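Local coordinates for extracellular ligand-binding receptor (Rhodopseudomonas palustris, PDB 4F06), which probably serves as the periplasmic binding component of an ABC transporter for lignin-derived aromatic acids, and is seen here holding p-hydroxybenzoic acid, at residues G22-Y25 with K26-I29; A155-A158 with F159-F163; L227-T230 with G231-T235; K265-L268 with A269-K273; K310-A313 with A314-M318. One frame throughout, in Å; residues are numbered along the deposited sequence.

Contact 1: residues G22-Y25 with K26-I29; sequences GKNY and KMGI
Met27, present as selenomethionine, folds back over Lys23 and Asn24, one turn earlier on helix 19-36, the helix that follows the first strand of this type I periplasmic binding protein. Its CB rests beside the carbonyl oxygens of that turn, 3.6 Å from Asn24 O. With CG placed beside its own backbone N (chi1 -69°), the chain runs back along the helix and CG comes 3.3 Å from Lys23 O, the same oxygen that accepts the backbone bond from Met27 N. The selenium then crosses between the two neighbours: Asn24 ND2 is 3.8 Å from Met27 SE, and Lys23 CG is 4.0 Å from Met27 SE. A final bend at chi3 (44°) turns CE toward the amide group of Asn24. A long, flexible and apolar chain suits this place, because it can bend to lie against both a lysine stem and a flat amide. The amide itself is fixed by other bonds: ND2 donates to Leu20 O and Glu280 O, while OD1 accepts from Thr282 N. Lys23, its chain fully extended, reaches Glu280 in a salt bridge. On another side of the helix, Tyr25 packs against Val10 and against Thr284 and Ala288 of helix 283-301, and Ile29 meets Val10 and Phe47 of the sheet. Ile29 also keeps close to the preceding turn, where CG1 is 3.4 Å from Tyr25 O and its N-H bonds to that oxygen. The methyl group of Met27 ends its path with CE 3.4 Å from Asn24 OD1.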
loop_
_atom_site.group_PDB
_atom_site.type_symbol
_atom_site.label_atom_id
_atom_site.label_comp_id
_atom_site.label_asym_id
_atom_site.label_seq_id
_atom_site.Cartn_x
_atom_site.Cartn_y
_atom_site.Cartn_z
ATOM N N GLY A 22 -7.473 -8.187 1.666
ATOM C CA GLY A 22 -8.333 -7.960 2.833
ATOM C C GLY A 22 -8.096 -8.987 3.917
ATOM O O GLY A 22 -8.101 -8.647 5.125
ATOM N N LYS A 23 -7.871 -10.245 3.524
ATOM C CA LYS A 23 -7.474 -11.257 4.506
ATOM C C LYS A 23 -6.224 -10.779 5.265
ATOM O O LYS A 23 -6.116 -11.000 6.472
ATOM C CB LYS A 23 -7.169 -12.593 3.825
ATOM C CG LYS A 23 -6.800 -13.741 4.756
ATOM C CD LYS A 23 -6.489 -15.032 3.967
ATOM C CE LYS A 23 -6.146 -16.227 4.833
ATOM N NZ LYS A 23 -5.989 -17.413 3.950
ATOM N N ASN A 24 -5.296 -10.134 4.562
ATOM C CA ASN A 24 -4.100 -9.601 5.225
ATOM C C ASN A 24 -4.387 -8.501 6.239
ATOM O O ASN A 24 -3.649 -8.365 7.189
ATOM C CB ASN A 24 -3.076 -9.119 4.208
ATOM C CG ASN A 24 -2.022 -10.161 3.871
ATOM O OD1 ASN A 24 -0.934 -10.179 4.466
ATOM N ND2 ASN A 24 -2.345 -11.086 2.980
ATOM N N TYR A 25 -5.465 -7.712 6.051
ATOM C CA TYR A 25 -5.823 -6.757 7.139
ATOM C C TYR A 25 -6.155 -7.561 8.411
ATOM O O TYR A 25 -5.676 -7.219 9.503
ATOM C CB TYR A 25 -7.076 -5.945 6.798
ATOM C CG TYR A 25 -6.929 -4.898 5.730
ATOM C CD1 TYR A 25 -5.707 -4.317 5.377
ATOM C CD2 TYR A 25 -8.107 -4.448 5.076
ATOM C CE1 TYR A 25 -5.668 -3.302 4.424
ATOM C CE2 TYR A 25 -8.058 -3.430 4.145
ATOM C CZ TYR A 25 -6.834 -2.904 3.786
ATOM O OH TYR A 25 -6.756 -1.872 2.851
ATOM N N LYS A 26 -6.956 -8.618 8.291
ATOM C CA LYS A 26 -7.298 -9.475 9.424
ATOM C C LYS A 26 -6.054 -10.141 9.998
ATOM O O LYS A 26 -5.904 -10.221 11.234
ATOM C CB LYS A 26 -8.297 -10.542 8.970
ATOM C CG LYS A 26 -8.828 -11.369 10.131
ATOM C CD LYS A 26 -9.895 -12.338 9.648
ATOM C CE LYS A 26 -11.217 -11.629 9.389
ATOM N NZ LYS A 26 -12.332 -12.549 9.104
HETATM N N MSE A 27 -5.153 -10.617 9.120
HETATM C CA MSE A 27 -3.895 -11.222 9.617
HETATM C C MSE A 27 -3.070 -10.234 10.431
HETATM O O MSE A 27 -2.527 -10.565 11.485
HETATM C CB MSE A 27 -3.071 -11.729 8.437
HETATM C CG MSE A 27 -3.705 -12.913 7.757
HETATM SE SE MSE A 27 -3.023 -13.267 5.989
HETATM C CE MSE A 27 -1.271 -13.089 6.214
ATOM N N GLY A 28 -2.937 -9.020 9.933
ATOM C CA GLY A 28 -2.107 -7.988 10.606
ATOM C C GLY A 28 -2.749 -7.559 11.924
ATOM O O GLY A 28 -2.036 -7.418 12.942
ATOM N N ILE A 29 -4.069 -7.366 11.936
ATOM C CA ILE A 29 -4.772 -7.054 13.192
ATOM C C ILE A 29 -4.670 -8.221 14.170
ATOM O O ILE A 29 -4.384 -8.012 15.375
ATOM C CB ILE A 29 -6.214 -6.690 12.891
ATOM C CG1 ILE A 29 -6.228 -5.278 12.208
ATOM C CG2 ILE A 29 -7.064 -6.705 14.169
ATOM C CD1 ILE A 29 -7.523 -4.986 11.457
#

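Contact 2: residues A155-A158 with F159-F163; sequences AETA and FKKTF
Ala155 and Phe159 begin a run of regular helical bonds, with Phe159 N 2.9 Å from Ala155 O; Glu156, Thr157 and Ala158 accept likewise from Lys160, Lys161 and Thr162. The two segments form the middle of helix 150-165, the helix of a beta-alpha-beta unit between parallel strands 141-147 and 169-176. Glu156 and Lys160 run side by side: Lys160 CG stands beside its own backbone N (chi1 -80°) with the chain extended beyond, carrying the amine back toward Glu156. Lys160 CE passes 3.9 Å from Glu156 CG. The chain ends in a salt bridge whose hydrogen bond is weak, Lys160 NZ lying 3.2 Å from Glu156 OE2. Glu156 OE1 is paired with Arg175 on strand 169-176. Were Lys160 an alanine, Glu156 OE2 would probably be left without its nearby charged mate, though OE1 would keep Arg175. Thr157 and Lys161 repeat the alignment without charge pairing, with CG2 against CE at 3.7 Å. Phe159 turns to the sheet, where its ring stacks with Phe199, and small Ala158 lets helix 123-136 approach. Thr162 grips Ala158 O twice: its N-H and its hydroxyl arrive from opposite faces of the carbonyl plane, OG1 lying 2.8 Å from Ala158 O.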
loop_
_atom_site.group_PDB
_atom_site.type_symbol
_atom_site.label_atom_id
_atom_site.label_comp_id
_atom_site.label_asym_id
_atom_site.label_seq_id
_atom_site.Cartn_x
_atom_site.Cartn_y
_atom_site.Cartn_z
ATOM N N ALA A 155 1.235 8.111 -9.848
ATOM C CA ALA A 155 2.527 7.457 -10.146
ATOM C C ALA A 155 3.114 7.997 -11.448
ATOM O O ALA A 155 4.318 8.269 -11.536
ATOM C CB ALA A 155 2.383 5.933 -10.254
ATOM N N GLU A 156 2.270 8.140 -12.490
ATOM C CA GLU A 156 2.753 8.690 -13.745
ATOM C C GLU A 156 3.318 10.099 -13.542
ATOM O O GLU A 156 4.399 10.417 -14.065
ATOM C CB GLU A 156 1.611 8.688 -14.769
ATOM C CG GLU A 156 1.994 9.373 -16.078
ATOM C CD GLU A 156 0.848 9.435 -17.061
ATOM O OE1 GLU A 156 -0.245 9.007 -16.763
ATOM O OE2 GLU A 156 1.060 10.008 -18.155
ATOM N N THR A 157 2.574 10.962 -12.855
ATOM C CA THR A 157 2.983 12.369 -12.644
ATOM C C THR A 157 4.290 12.403 -11.854
ATOM O O THR A 157 5.245 13.101 -12.229
ATOM C CB THR A 157 1.871 13.102 -11.893
ATOM O OG1 THR A 157 0.687 13.050 -12.696
ATOM C CG2 THR A 157 2.297 14.534 -11.651
ATOM N N ALA A 158 4.366 11.594 -10.786
ATOM C CA ALA A 158 5.567 11.581 -9.953
ATOM C C ALA A 158 6.782 11.111 -10.742
ATOM O O ALA A 158 7.896 11.676 -10.639
ATOM C CB ALA A 158 5.350 10.654 -8.761
ATOM N N PHE A 159 6.613 10.040 -11.535
ATOM C CA PHE A 159 7.755 9.522 -12.284
ATOM C C PHE A 159 8.196 10.520 -13.364
ATOM O O PHE A 159 9.402 10.790 -13.502
ATOM C CB PHE A 159 7.446 8.151 -12.931
ATOM C CG PHE A 159 8.683 7.474 -13.407
ATOM C CD1 PHE A 159 9.235 7.762 -14.655
ATOM C CD2 PHE A 159 9.343 6.578 -12.580
ATOM C CE1 PHE A 159 10.421 7.158 -15.076
ATOM C CE2 PHE A 159 10.507 5.937 -12.999
ATOM C CZ PHE A 159 11.062 6.249 -14.240
ATOM N N LYS A 160 7.246 11.049 -14.151
ATOM C CA LYS A 160 7.619 12.032 -15.196
ATOM C C LYS A 160 8.371 13.184 -14.567
ATOM O O LYS A 160 9.449 13.550 -15.082
ATOM C CB LYS A 160 6.370 12.613 -15.855
ATOM C CG LYS A 160 5.754 11.747 -16.894
ATOM C CD LYS A 160 4.506 12.439 -17.450
ATOM C CE LYS A 160 3.907 11.658 -18.615
ATOM N NZ LYS A 160 2.781 12.444 -19.209
ATOM N N LYS A 161 7.836 13.787 -13.499
ATOM C CA LYS A 161 8.456 14.995 -12.961
ATOM C C LYS A 161 9.863 14.700 -12.449
ATOM O O LYS A 161 10.812 15.476 -12.681
ATOM C CB LYS A 161 7.579 15.585 -11.847
ATOM C CG LYS A 161 6.333 16.291 -12.364
ATOM C CD LYS A 161 5.535 17.001 -11.294
ATOM C CE LYS A 161 4.323 17.676 -11.919
ATOM N NZ LYS A 161 3.626 18.457 -10.860
ATOM N N THR A 162 10.015 13.571 -11.755
ATOM C CA THR A 162 11.314 13.289 -11.096
ATOM C C THR A 162 12.346 12.840 -12.128
ATOM O O THR A 162 13.471 13.328 -12.145
ATOM C CB THR A 162 11.129 12.207 -10.012
ATOM O OG1 THR A 162 10.077 12.595 -9.118
ATOM C CG2 THR A 162 12.399 11.934 -9.240
ATOM N N PHE A 163 11.951 11.914 -13.001
ATOM C CA PHE A 163 12.878 11.399 -14.026
ATOM C C PHE A 163 13.315 12.498 -15.008
ATOM O O PHE A 163 14.486 12.598 -15.365
ATOM C CB PHE A 163 12.249 10.183 -14.744
ATOM C CG PHE A 163 13.223 9.438 -15.630
ATOM C CD1 PHE A 163 14.359 8.829 -15.091
ATOM C CD2 PHE A 163 12.940 9.264 -17.006
ATOM C CE1 PHE A 163 15.223 8.114 -15.921
ATOM C CE2 PHE A 163 13.787 8.518 -17.817
ATOM C CZ PHE A 163 14.937 7.957 -17.275
#

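Contact 3: residues L227-T230 with G231-T235; sequences LMST and GDVVT. With PHB (p-hydroxybenzoic acid), chain B.
Thr230 ends strand 226-230, and the chain turns at once into a short 3-10 segment, 231-233, closed by a nearly straight bond of 3.0 Å from Val233 N to Thr230 O (169° at the hydrogen). This is a loop at the end of a parallel strand in the second sheet of a type I periplasmic binding protein, and such strand ends line the ligand cleft. Thr230 O is held twice, since Ser229 OG also donates to it at 3.0 Å. The two donors come from opposite faces of the carbonyl plane, and neither sits on a lone pair. The small Ser229 can make this bond while its CB packs 3.6 Å from Val233 CB, where the branched valine covers the strand end. Asp232 turns its carboxylate across the tip of Thr230. The threonine hydroxyl occupies the crowded position between its own backbone N and carbonyl carbon (chi1 58°), which directs it at the acid; Thr230 OG1 donates to the anti lone pair of Asp232 OD2 at 2.7 Å. Thr230 thus acts as a second-shell residue that helps fix the rotation of a ligand-binding carboxylate. The other oxygen, OD1, bonds to Tyr253 OH and accepts the phenol of p-hydroxybenzoic acid. An acidic residue suits the para-hydroxyl end of the ligand, supplying an acceptor with a second oxygen left over for its support, and Phe121 and Phe201 pack against the same side chain. The phenol oxygen O4 of the ligand lies 2.7 Å from Asp232 OD1.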
loop_
_atom_site.group_PDB
_atom_site.type_symbol
_atom_site.label_atom_id
_atom_site.label_comp_id
_atom_site.label_asym_id
_atom_site.label_seq_id
_atom_site.Cartn_x
_atom_site.Cartn_y
_atom_site.Cartn_z
ATOM N N LEU A 227 12.502 -3.674 -16.138
ATOM C CA LEU A 227 11.271 -3.281 -15.474
ATOM C C LEU A 227 11.559 -2.667 -14.125
ATOM O O LEU A 227 12.205 -3.305 -13.249
ATOM C CB LEU A 227 10.369 -4.489 -15.303
ATOM C CG LEU A 227 8.999 -4.237 -14.653
ATOM C CD1 LEU A 227 8.207 -3.265 -15.492
ATOM C CD2 LEU A 227 8.179 -5.524 -14.500
HETATM N N MSE A 228 11.072 -1.431 -13.954
HETATM C CA MSE A 228 11.041 -0.758 -12.646
HETATM C C MSE A 228 9.556 -0.623 -12.295
HETATM O O MSE A 228 8.714 -0.221 -13.122
HETATM C CB MSE A 228 11.685 0.629 -12.716
HETATM C CG MSE A 228 11.583 1.481 -11.419
HETATM SE SE MSE A 228 12.503 0.661 -9.889
HETATM C CE MSE A 228 14.113 0.917 -10.560
ATOM N N SER A 229 9.229 -0.985 -11.085
ATOM C CA SER A 229 7.851 -0.896 -10.654
ATOM C C SER A 229 7.806 -0.364 -9.249
ATOM O O SER A 229 8.821 -0.344 -8.557
ATOM C CB SER A 229 7.175 -2.264 -10.726
ATOM O OG SER A 229 7.739 -3.180 -9.823
ATOM N N THR A 230 6.626 0.039 -8.770
ATOM C CA THR A 230 6.429 0.098 -7.338
ATOM C C THR A 230 6.192 -1.358 -6.887
ATOM O O THR A 230 5.855 -2.278 -7.666
ATOM C CB THR A 230 5.296 1.027 -6.961
ATOM O OG1 THR A 230 4.089 0.571 -7.602
ATOM C CG2 THR A 230 5.589 2.462 -7.375
ATOM N N GLY A 231 6.328 -1.558 -5.591
ATOM C CA GLY A 231 6.225 -2.923 -5.026
ATOM C C GLY A 231 4.845 -3.539 -5.156
ATOM O O GLY A 231 4.703 -4.749 -5.004
ATOM N N ASP A 232 3.832 -2.742 -5.496
ATOM C CA ASP A 232 2.498 -3.267 -5.805
ATOM C C ASP A 232 2.558 -4.351 -6.860
ATOM O O ASP A 232 1.685 -5.219 -6.898
ATOM C CB ASP A 232 1.646 -2.110 -6.328
ATOM C CG ASP A 232 1.661 -0.961 -5.351
ATOM O OD1 ASP A 232 0.918 -0.998 -4.362
ATOM O OD2 ASP A 232 2.499 -0.048 -5.547
ATOM N N VAL A 233 3.546 -4.263 -7.743
ATOM C CA VAL A 233 3.575 -5.115 -8.932
ATOM C C VAL A 233 4.224 -6.476 -8.669
ATOM O O VAL A 233 4.072 -7.386 -9.487
ATOM C CB VAL A 233 4.239 -4.316 -10.078
ATOM C CG1 VAL A 233 4.330 -5.148 -11.356
ATOM C CG2 VAL A 233 3.494 -2.996 -10.326
ATOM N N VAL A 234 4.912 -6.628 -7.523
ATOM C CA VAL A 234 5.669 -7.836 -7.212
ATOM C C VAL A 234 5.424 -8.277 -5.777
ATOM O O VAL A 234 6.307 -8.740 -5.084
ATOM C CB VAL A 234 7.160 -7.687 -7.514
ATOM C CG1 VAL A 234 7.407 -7.668 -9.021
ATOM C CG2 VAL A 234 7.724 -6.434 -6.855
ATOM N N THR A 235 4.180 -8.217 -5.332
ATOM C CA THR A 235 3.865 -8.673 -3.981
ATOM C C THR A 235 4.254 -10.124 -3.776
ATOM O O THR A 235 4.145 -10.973 -4.671
ATOM C CB THR A 235 2.429 -8.418 -3.548
ATOM O OG1 THR A 235 1.535 -9.130 -4.385
ATOM C CG2 THR A 235 2.114 -6.915 -3.582
HETATM C "C1'" PHB B . -5.315 2.215 -4.582
HETATM O "O1'" PHB B . -5.007 3.281 -4.032
HETATM O "O2'" PHB B . -6.421 2.054 -5.204
HETATM C C1 PHB B . -4.315 1.102 -4.559
HETATM C C2 PHB B . -2.943 1.385 -4.419
HETATM C C3 PHB B . -2.017 0.369 -4.449
HETATM C C4 PHB B . -2.417 -0.934 -4.653
HETATM C C5 PHB B . -3.757 -1.231 -4.801
HETATM C C6 PHB B . -4.716 -0.226 -4.772
HETATM O O4 PHB B . -1.545 -1.958 -4.740
#

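Contact 4: residues K265-L268 with A269-K273; sequences KAFL and ALLQK
Lys265 accepts from Ala269 along helix 262-273, its O 3.1 Å from Ala269 N, while its amine turns elsewhere, to a salt bridge with Asp260. A lysine fits this exposed side, and the small Ala269 adds little bulk there. Next, Ala266 O receives the N-H of Leu270, whose CG leans over the same oxygen at 3.3 Å. Phe267 carries the main side-chain contact. Its backbone O takes the N-H of Leu271 at 2.8 Å, and one turn on, the leucine lays a methyl over the ring: CD1 sits 3.7 Å from the centroid of the Phe267 ring and 18° off its normal, a CH-pi contact over the face. With CG beside its own backbone N (chi1 -76°), the leucine folds back along the helix, which brings CD1 above the ring rather than at its edge. Leu268 continues the apolar patch, its CD2 4.0 Å from the same Leu271 CD1, and its backbone O is bonded by Gln272 N, with Gln272 CG 3.4 Å from Leu268 O. The helix is broadly amphipathic: Phe267 and Leu271 are buried, Lys265 and Gln272 are exposed, and Leu268 and Leu270 lie at the margin. The inner side is shared by two helices: Phe267 meets Tyr289 of helix 283-301 edge-to-face and touches Ser285 and Val286, while Leu270 and Leu271 lie on Ala31 of helix 19-36, Leu271 also reaching Met27 there.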
loop_
_atom_site.group_PDB
_atom_site.type_symbol
_atom_site.label_atom_id
_atom_site.label_comp_id
_atom_site.label_asym_id
_atom_site.label_seq_id
_atom_site.Cartn_x
_atom_site.Cartn_y
_atom_site.Cartn_z
ATOM N N LYS A 265 11.095 -9.713 12.206
ATOM C CA LYS A 265 11.116 -11.137 12.582
ATOM C C LYS A 265 10.035 -11.417 13.620
ATOM O O LYS A 265 9.330 -12.448 13.546
ATOM C CB LYS A 265 12.502 -11.481 13.105
ATOM C CG LYS A 265 13.567 -11.450 12.017
ATOM C CD LYS A 265 14.956 -11.654 12.635
ATOM C CE LYS A 265 16.040 -12.028 11.635
ATOM N NZ LYS A 265 16.139 -10.896 10.739
ATOM N N ALA A 266 9.852 -10.507 14.580
ATOM C CA ALA A 266 8.834 -10.693 15.586
ATOM C C ALA A 266 7.426 -10.630 14.961
ATOM O O ALA A 266 6.558 -11.415 15.303
ATOM C CB ALA A 266 8.997 -9.619 16.663
ATOM N N PHE A 267 7.220 -9.703 14.034
ATOM C CA PHE A 267 5.929 -9.562 13.348
ATOM C C PHE A 267 5.607 -10.822 12.571
ATOM O O PHE A 267 4.464 -11.283 12.635
ATOM C CB PHE A 267 6.066 -8.374 12.379
ATOM C CG PHE A 267 4.885 -8.139 11.447
ATOM C CD1 PHE A 267 3.578 -7.937 11.952
ATOM C CD2 PHE A 267 5.095 -8.071 10.067
ATOM C CE1 PHE A 267 2.517 -7.690 11.100
ATOM C CE2 PHE A 267 4.036 -7.798 9.219
ATOM C CZ PHE A 267 2.750 -7.638 9.718
ATOM N N LEU A 268 6.574 -11.406 11.845
ATOM C CA LEU A 268 6.290 -12.633 11.105
ATOM C C LEU A 268 5.921 -13.761 12.068
ATOM O O LEU A 268 5.006 -14.558 11.788
ATOM C CB LEU A 268 7.512 -12.993 10.261
ATOM C CG LEU A 268 7.826 -11.992 9.125
ATOM C CD1 LEU A 268 9.047 -12.445 8.349
ATOM C CD2 LEU A 268 6.653 -11.718 8.174
ATOM N N ALA A 269 6.606 -13.856 13.207
ATOM C CA ALA A 269 6.242 -14.869 14.201
ATOM C C ALA A 269 4.815 -14.655 14.709
ATOM O O ALA A 269 4.060 -15.617 14.913
ATOM C CB ALA A 269 7.253 -14.837 15.345
ATOM N N LEU A 270 4.443 -13.393 14.939
ATOM C CA LEU A 270 3.091 -13.076 15.426
ATOM C C LEU A 270 2.061 -13.394 14.353
ATOM O O LEU A 270 0.965 -13.854 14.676
ATOM C CB LEU A 270 2.998 -11.611 15.846
ATOM C CG LEU A 270 3.770 -11.282 17.132
ATOM C CD1 LEU A 270 3.970 -9.763 17.279
ATOM C CD2 LEU A 270 3.049 -11.863 18.361
ATOM N N LEU A 271 2.370 -13.119 13.070
ATOM C CA LEU A 271 1.442 -13.508 11.998
ATOM C C LEU A 271 1.195 -15.003 12.013
ATOM O O LEU A 271 0.060 -15.460 11.901
ATOM C CB LEU A 271 2.027 -13.075 10.645
ATOM C CG LEU A 271 1.912 -11.590 10.376
ATOM C CD1 LEU A 271 2.872 -11.193 9.248
ATOM C CD2 LEU A 271 0.489 -11.215 9.990
ATOM N N GLN A 272 2.258 -15.793 12.179
ATOM C CA GLN A 272 2.111 -17.230 12.216
ATOM C C GLN A 272 1.298 -17.653 13.471
ATOM O O GLN A 272 0.433 -18.548 13.383
ATOM C CB GLN A 272 3.486 -17.922 12.233
ATOM C CG GLN A 272 4.231 -17.789 10.902
ATOM C CD GLN A 272 5.621 -18.354 10.965
ATOM O OE1 GLN A 272 6.358 -18.079 11.913
ATOM N NE2 GLN A 272 5.998 -19.149 9.967
ATOM N N LYS A 273 1.596 -17.027 14.614
ATOM C CA LYS A 273 0.885 -17.304 15.882
ATOM C C LYS A 273 -0.601 -16.863 15.835
ATOM O O LYS A 273 -1.460 -17.570 16.362
ATOM C CB LYS A 273 1.637 -16.678 17.074
ATOM C CG LYS A 273 0.941 -16.933 18.387
ATOM C CD LYS A 273 1.737 -16.487 19.611
ATOM C CE LYS A 273 0.963 -16.857 20.863
ATOM N NZ LYS A 273 1.596 -16.309 22.084
#

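Contact 5: residues K310-A313 with A314-M318; sequences KAIA and AVKGM. With SO4 (sulfate ion), chain G.
Lys316 and Ile312 meet where helix 308-315 ends, the lysine stem running past the isoleucine on its way to a sulfate ion. Lys316 CE is 3.7 Å from Ile312 CG2, and CG is 3.4 Å from Ile312 O. The chain is extended beyond CG, which carries the amine clear of the helix; Lys316 NZ donates to sulfate O3 at 2.9 Å. That ion probably came from the crystallisation liquor, and Arg334 also bonds to it. A leucine here lacks CE and the amine, so the sulfate would probably keep Arg334 but lose this bond, and Ile312 CG2 its packing partner. Behind the side chain stands the backbone bond that places it: Lys316 N donates to Ile312 O at 3.2 Å, nearly along the C=O axis. Around it the helix is loosening, for Val315 N makes weak bonds to both Ala311 O and Ile312 O. A water takes up the last turn, 2.9 Å from Ala313 O and 2.8 Å from Lys316 O, placed to donate to either. Farther out, a type II turn from Val315 to Met318 reverses the chain, with Met318 N bonded to Val315 O at 3.1 Å. Gly317 fits its third position, where a positive phi (86°) would press a side chain against the preceding carbonyl. The turn leads into strand 319-322, pairing Gly317 and Met318 with Ile329 and bringing Met318 to a p-hydroxybenzoic acid pocket. The helix itself packs Ala311 and Val315 on Met298 and Ala314 on Ala301 of helix 283-301.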
loop_
_atom_site.group_PDB
_atom_site.type_symbol
_atom_site.label_atom_id
_atom_site.label_comp_id
_atom_site.label_asym_id
_atom_site.label_seq_id
_atom_site.Cartn_x
_atom_site.Cartn_y
_atom_site.Cartn_z
ATOM N N LYS A 310 -9.384 14.848 19.676
ATOM C CA LYS A 310 -8.348 14.433 20.632
ATOM C C LYS A 310 -7.633 13.185 20.085
ATOM O O LYS A 310 -6.409 13.062 20.186
ATOM C CB LYS A 310 -8.993 14.140 21.987
ATOM C CG LYS A 310 -7.972 13.827 23.069
ATOM C CD LYS A 310 -8.568 13.778 24.473
ATOM C CE LYS A 310 -9.239 15.059 24.899
ATOM N NZ LYS A 310 -9.721 14.840 26.286
ATOM N N ALA A 311 -8.380 12.265 19.460
ATOM C CA ALA A 311 -7.785 11.036 18.929
ATOM C C ALA A 311 -6.760 11.372 17.837
ATOM O O ALA A 311 -5.618 10.873 17.854
ATOM C CB ALA A 311 -8.880 10.136 18.342
ATOM N N ILE A 312 -7.141 12.225 16.884
ATOM C CA ILE A 312 -6.227 12.563 15.791
ATOM C C ILE A 312 -5.036 13.340 16.341
ATOM O O ILE A 312 -3.899 13.125 15.866
ATOM C CB ILE A 312 -6.978 13.316 14.684
ATOM C CG1 ILE A 312 -7.902 12.358 13.960
ATOM C CG2 ILE A 312 -6.041 14.081 13.760
ATOM C CD1 ILE A 312 -7.184 11.387 13.007
ATOM N N ALA A 313 -5.246 14.248 17.305
ATOM C CA ALA A 313 -4.123 15.007 17.839
ATOM C C ALA A 313 -3.105 14.060 18.480
ATOM O O ALA A 313 -1.904 14.337 18.441
ATOM C CB ALA A 313 -4.630 16.018 18.843
ATOM N N ALA A 314 -3.586 12.963 19.072
ATOM C CA ALA A 314 -2.688 12.052 19.767
ATOM C C ALA A 314 -1.773 11.276 18.833
ATOM O O ALA A 314 -0.685 10.889 19.246
ATOM C CB ALA A 314 -3.531 11.067 20.567
ATOM N N VAL A 315 -2.210 11.015 17.595
ATOM C CA VAL A 315 -1.353 10.253 16.673
ATOM C C VAL A 315 -0.460 11.123 15.814
ATOM O O VAL A 315 0.558 10.647 15.339
ATOM C CB VAL A 315 -2.123 9.240 15.821
ATOM C CG1 VAL A 315 -2.836 8.249 16.756
ATOM C CG2 VAL A 315 -3.081 9.947 14.867
ATOM N N LYS A 316 -0.819 12.394 15.623
ATOM C CA LYS A 316 0.068 13.291 14.893
ATOM C C LYS A 316 1.414 13.385 15.578
ATOM O O LYS A 316 1.478 13.609 16.789
ATOM C CB LYS A 316 -0.564 14.666 14.820
ATOM C CG LYS A 316 -1.719 14.771 13.807
ATOM C CD LYS A 316 -2.244 16.219 13.800
ATOM C CE LYS A 316 -3.328 16.370 12.731
ATOM N NZ LYS A 316 -3.952 17.732 12.829
ATOM N N GLY A 317 2.481 13.167 14.810
ATOM C CA GLY A 317 3.831 13.256 15.350
ATOM C C GLY A 317 4.351 12.001 15.998
ATOM O O GLY A 317 5.514 11.977 16.382
HETATM N N MSE A 318 3.524 10.972 16.128
HETATM C CA MSE A 318 3.953 9.744 16.778
HETATM C C MSE A 318 5.077 9.127 15.960
HETATM O O MSE A 318 4.996 9.089 14.738
HETATM C CB MSE A 318 2.792 8.754 16.794
HETATM C CG MSE A 318 2.851 7.752 17.880
HETATM SE SE MSE A 318 0.990 7.038 17.976
HETATM C CE MSE A 318 1.675 5.384 17.338
HETATM S S SO4 G . -5.608 19.311 9.260
HETATM O O1 SO4 G . -6.955 18.739 9.527
HETATM O O2 SO4 G . -5.605 20.793 9.359
HETATM O O3 SO4 G . -4.624 18.778 10.227
HETATM O O4 SO4 G . -5.210 18.990 7.829
HETATM O O HOH W 1 0.758 13.973 19.469
#

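In the fold
Contacts 1 and 3 are buried, whereas contacts 2, 4 and 5 each turn one side to solvent. Contacts 1 and 4 touch: Leu271 CD2 lies 3.4 Å from Met27 O, joining helices 19-36 and 262-273, and helix 283-301 borders both as well as contact 5. Contacts 2 and 3 belong to the second sheet and its flanking helix, their nearest atoms about 5 Å apart, and contact 2 lies across the chain's centre from contacts 1 and 4. Chemistry follows place: apolar packing round a satisfied amide in contact 1, a methyl over a phenyl ring in contact 4, a salt bridge at a partly open helix, an anion at a helix end, and ligand recognition by a strand-end carboxylate.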